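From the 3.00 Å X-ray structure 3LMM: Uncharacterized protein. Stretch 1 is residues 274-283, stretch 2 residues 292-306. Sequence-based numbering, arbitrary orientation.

Stretch 1 274-283: ALNVVNKNNT
Stretch 2, residues 292-306: PVPEIPRLAVREAML

Stretch 1 runs from the end of a helix (274-278) through a short loop into a strand at 282-283, while stretch 2 runs the other way, from a strand at 292-293 through a loop into a helix beginning at Arg298. The two helices lie at 141° between their N-to-C directions, with axes 11.5 Å apart at closest approach, and the contact buries 719 Å² in all.

Leu275, helical at phi/psi -70/-33, points its CA-to-CB bond toward stretch 2. With chi1 at -149°, between wells, and chi2 p, its CD2 lies 3.6 Å from Val301 CG1 and 3.4 Å from CE of Met305, a selenomethionine (chi1 m, chi2 m). Val301 and Met305 are one helical turn apart, so both can meet the same leucine methyl. One residue on, Asn276 (chi1 t) leaves sideways, but its end approaches the guanidinium of Arg298: OD1 lies over one face, 3.3 Å from NE, at an angle too poor for a hydrogen bond.

Asn279 closes the helix. Its N still bonds Leu275 O at 3.0 Å, but phi/psi of -73/61 turn the chain out of helical geometry. The side chain, chi1 t, reaches into the loop of stretch 2 beside Pro294, Glu295 and Ile296, and is buried there. Asn279 O sits at the edge of the Arg298 guanidinium, 3.5 Å from Arg298 NH1; Arg298 reaches this position with chi1 m, chi2 m and chi3 t.

Lys280 (chi1 m, chi2 t, chi3 t, chi4 p) folds back so that NZ forms a salt bridge with Glu295 OE2 at 2.7 Å and a weak hydrogen bond with Val278 O at 3.4 Å. The lysine is poorly ordered, so the 2.7 Å between Lys280 NZ and Glu295 OE2 is less certain than the pairing itself. Glu295, itself buried, extends to it with chi1 m and chi2 at -133°.

Asn281 has positive phi (72/99). Asn281 CA lies only 3.3 Å from Pro294 CA, shorter than a relaxed contact between carbons; at 3.00 Å resolution the value should not be pressed. Asn281 CA also makes a CA-H...O contact with Val293 O at 3.6 Å.

The chain then becomes extended. Asn282 (-105/166) and Val293 (-126/120) form an antiparallel hydrogen-bonded pair, CA-CA 5.4 Å: Val293 N donates to Asn282 O at 2.7 Å and a near-linear 166°, whereas Asn282 N to Val293 O, at 3.0 Å and 125°, is weak. Their side chains share one face of the sheet; Val293 is t, Asn282 p. Thr283 (chi1 p) and Pro292 follow as a non-hydrogen-bonded pair, CA-CA 4.3 Å, with side chains on the other face.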

# COMPACT_ATOMS: atom_id res chain seq x y z
N ALA A 274 -10.62 -9.80 21.89
CA ALA A 274 -11.30 -11.09 21.93
C ALA A 274 -10.76 -12.03 20.87
O ALA A 274 -10.77 -13.24 21.05
CB ALA A 274 -12.80 -10.89 21.74
N LEU A 275 -10.30 -11.47 19.76
CA LEU A 275 -9.77 -12.29 18.69
C LEU A 275 -8.45 -12.93 19.10
O LEU A 275 -8.14 -14.05 18.71
CB LEU A 275 -9.60 -11.44 17.44
CG LEU A 275 -9.79 -12.18 16.12
CD1 LEU A 275 -10.94 -13.16 16.21
CD2 LEU A 275 -10.04 -11.16 15.05
N ASN A 276 -7.69 -12.20 19.92
CA ASN A 276 -6.39 -12.67 20.41
C ASN A 276 -6.57 -13.94 21.24
O ASN A 276 -5.67 -14.76 21.36
CB ASN A 276 -5.74 -11.57 21.27
CG ASN A 276 -4.23 -11.73 21.40
OD1 ASN A 276 -3.49 -11.58 20.42
ND2 ASN A 276 -3.75 -12.04 22.61
N VAL A 277 -7.75 -14.09 21.82
CA VAL A 277 -8.04 -15.25 22.65
C VAL A 277 -8.52 -16.45 21.85
O VAL A 277 -8.21 -17.59 22.16
CB VAL A 277 -9.14 -14.93 23.67
CG1 VAL A 277 -9.50 -16.18 24.48
CG2 VAL A 277 -8.69 -13.80 24.57
N VAL A 278 -9.31 -16.16 20.83
CA VAL A 278 -9.87 -17.20 19.99
C VAL A 278 -8.74 -17.81 19.18
O VAL A 278 -8.76 -19.01 18.89
CB VAL A 278 -10.91 -16.59 19.05
CG1 VAL A 278 -11.56 -17.66 18.22
CG2 VAL A 278 -11.94 -15.85 19.88
N ASN A 279 -7.76 -16.98 18.84
CA ASN A 279 -6.61 -17.44 18.09
C ASN A 279 -5.72 -18.27 19.00
O ASN A 279 -4.56 -17.93 19.24
CB ASN A 279 -5.83 -16.26 17.55
CG ASN A 279 -4.98 -16.64 16.37
OD1 ASN A 279 -4.29 -15.82 15.79
ND2 ASN A 279 -5.04 -17.91 16.00
N LYS A 280 -6.29 -19.36 19.49
CA LYS A 280 -5.67 -20.32 20.41
C LYS A 280 -4.16 -20.27 20.58
O LYS A 280 -3.69 -20.10 21.71
CB LYS A 280 -6.10 -21.73 20.02
CG LYS A 280 -7.60 -21.93 20.01
CD LYS A 280 -7.96 -23.26 19.38
CE LYS A 280 -9.39 -23.25 18.89
NZ LYS A 280 -9.62 -22.15 17.91
N ASN A 281 -3.39 -20.44 19.50
CA ASN A 281 -1.93 -20.41 19.61
C ASN A 281 -1.29 -21.64 20.29
O ASN A 281 -1.24 -21.73 21.51
CB ASN A 281 -1.51 -19.11 20.31
CG ASN A 281 -0.19 -19.23 21.05
OD1 ASN A 281 0.76 -19.83 20.56
ND2 ASN A 281 -0.13 -18.64 22.24
N ASN A 282 -0.79 -22.57 19.47
CA ASN A 282 -0.18 -23.79 19.98
C ASN A 282 1.35 -23.81 19.89
O ASN A 282 1.97 -23.00 19.20
CB ASN A 282 -0.75 -25.00 19.24
CG ASN A 282 -0.94 -24.73 17.77
OD1 ASN A 282 -0.06 -24.19 17.12
ND2 ASN A 282 -2.11 -25.11 17.24
N THR A 283 1.97 -24.76 20.59
CA THR A 283 3.42 -24.85 20.62
C THR A 283 4.04 -25.82 19.61
O THR A 283 3.65 -26.98 19.53
CB THR A 283 3.90 -25.21 22.05
OG1 THR A 283 3.62 -26.58 22.31
CG2 THR A 283 3.16 -24.36 23.09
N PRO A 292 5.88 -20.82 20.95
CA PRO A 292 4.42 -20.71 20.80
C PRO A 292 4.06 -20.00 19.50
O PRO A 292 4.51 -18.87 19.26
CB PRO A 292 4.03 -19.89 22.02
CG PRO A 292 5.17 -18.94 22.11
CD PRO A 292 6.36 -19.87 21.97
N VAL A 293 3.25 -20.64 18.66
CA VAL A 293 2.83 -20.09 17.37
C VAL A 293 1.30 -20.08 17.22
O VAL A 293 0.66 -21.13 17.25
CB VAL A 293 3.39 -20.95 16.22
CG1 VAL A 293 2.92 -20.41 14.90
CG2 VAL A 293 4.89 -21.00 16.30
N PRO A 294 0.69 -18.89 17.03
CA PRO A 294 -0.78 -18.85 16.88
C PRO A 294 -1.34 -19.58 15.65
O PRO A 294 -0.65 -19.75 14.64
CB PRO A 294 -1.09 -17.35 16.89
CG PRO A 294 0.15 -16.73 16.35
CD PRO A 294 1.27 -17.53 16.99
N GLU A 295 -2.60 -20.03 15.75
CA GLU A 295 -3.27 -20.74 14.66
C GLU A 295 -3.12 -19.99 13.36
O GLU A 295 -3.11 -20.59 12.29
CB GLU A 295 -4.75 -20.89 14.95
CG GLU A 295 -5.10 -21.51 16.27
CD GLU A 295 -6.15 -22.58 16.10
OE1 GLU A 295 -5.80 -23.63 15.51
OE2 GLU A 295 -7.31 -22.36 16.53
N ILE A 296 -3.10 -18.67 13.44
CA ILE A 296 -2.88 -17.87 12.25
C ILE A 296 -2.08 -16.64 12.66
O ILE A 296 -2.39 -16.00 13.66
CB ILE A 296 -4.19 -17.47 11.50
CG1 ILE A 296 -5.05 -16.56 12.33
CG2 ILE A 296 -4.97 -18.71 11.13
CD1 ILE A 296 -6.35 -16.20 11.60
N PRO A 297 -1.02 -16.33 11.91
CA PRO A 297 -0.18 -15.17 12.22
C PRO A 297 -0.92 -13.90 12.58
O PRO A 297 -1.68 -13.36 11.78
CB PRO A 297 0.67 -15.02 10.97
CG PRO A 297 -0.14 -15.71 9.89
CD PRO A 297 -0.67 -16.91 10.61
N ARG A 298 -0.69 -13.42 13.80
CA ARG A 298 -1.32 -12.21 14.30
C ARG A 298 -1.44 -11.11 13.24
O ARG A 298 -2.53 -10.56 13.02
CB ARG A 298 -0.53 -11.70 15.51
CG ARG A 298 -0.59 -12.66 16.69
CD ARG A 298 -1.85 -12.44 17.48
NE ARG A 298 -2.33 -13.65 18.15
CZ ARG A 298 -1.71 -14.25 19.15
NH1 ARG A 298 -2.23 -15.35 19.68
NH2 ARG A 298 -0.56 -13.76 19.62
N LEU A 299 -0.33 -10.80 12.58
CA LEU A 299 -0.30 -9.78 11.54
C LEU A 299 -1.40 -10.01 10.51
O LEU A 299 -2.18 -9.11 10.20
CB LEU A 299 1.03 -9.81 10.82
CG LEU A 299 1.13 -8.76 9.73
CD1 LEU A 299 1.36 -7.39 10.36
CD2 LEU A 299 2.26 -9.12 8.79
N ALA A 300 -1.43 -11.23 9.97
CA ALA A 300 -2.42 -11.58 8.98
C ALA A 300 -3.82 -11.21 9.47
O ALA A 300 -4.60 -10.62 8.72
CB ALA A 300 -2.33 -13.07 8.67
N VAL A 301 -4.14 -11.54 10.72
CA VAL A 301 -5.45 -11.23 11.28
C VAL A 301 -5.72 -9.73 11.36
O VAL A 301 -6.68 -9.23 10.78
CB VAL A 301 -5.62 -11.82 12.69
CG1 VAL A 301 -7.03 -11.54 13.20
CG2 VAL A 301 -5.37 -13.30 12.66
N ARG A 302 -4.88 -9.01 12.09
CA ARG A 302 -5.07 -7.58 12.22
C ARG A 302 -5.07 -6.91 10.84
O ARG A 302 -5.81 -5.95 10.61
CB ARG A 302 -3.96 -7.00 13.11
CG ARG A 302 -4.08 -5.52 13.40
CD ARG A 302 -3.01 -5.09 14.40
NE ARG A 302 -1.67 -5.53 14.00
CZ ARG A 302 -1.07 -6.65 14.43
NH1 ARG A 302 -1.71 -7.46 15.27
NH2 ARG A 302 0.15 -6.96 14.02
N GLU A 303 -4.28 -7.42 9.91
CA GLU A 303 -4.25 -6.81 8.59
C GLU A 303 -5.62 -6.94 7.93
O GLU A 303 -6.12 -5.97 7.37
CB GLU A 303 -3.17 -7.46 7.72
CG GLU A 303 -2.66 -6.57 6.59
CD GLU A 303 -1.83 -5.37 7.07
OE1 GLU A 303 -0.79 -5.57 7.74
OE2 GLU A 303 -2.21 -4.21 6.76
N ALA A 304 -6.21 -8.13 8.03
CA ALA A 304 -7.53 -8.41 7.46
C ALA A 304 -8.61 -7.56 8.14
O ALA A 304 -9.58 -7.16 7.50
CB ALA A 304 -7.86 -9.89 7.64
N MSE A 305 -8.41 -7.31 9.43
CA MSE A 305 -9.33 -6.53 10.25
C MSE A 305 -9.33 -5.07 9.84
O MSE A 305 -10.36 -4.52 9.45
CB MSE A 305 -8.93 -6.61 11.71
CG MSE A 305 -9.10 -7.98 12.35
SE MSE A 305 -10.95 -8.42 12.73
CE MSE A 305 -10.97 -7.93 14.61
N LEU A 306 -8.17 -4.44 9.95
CA LEU A 306 -8.07 -3.04 9.57
C LEU A 306 -8.54 -2.85 8.15
O LEU A 306 -9.18 -1.86 7.82
CB LEU A 306 -6.64 -2.56 9.70
CG LEU A 306 -6.12 -2.58 11.12
CD1 LEU A 306 -4.65 -2.28 11.13
CD2 LEU A 306 -6.89 -1.58 11.96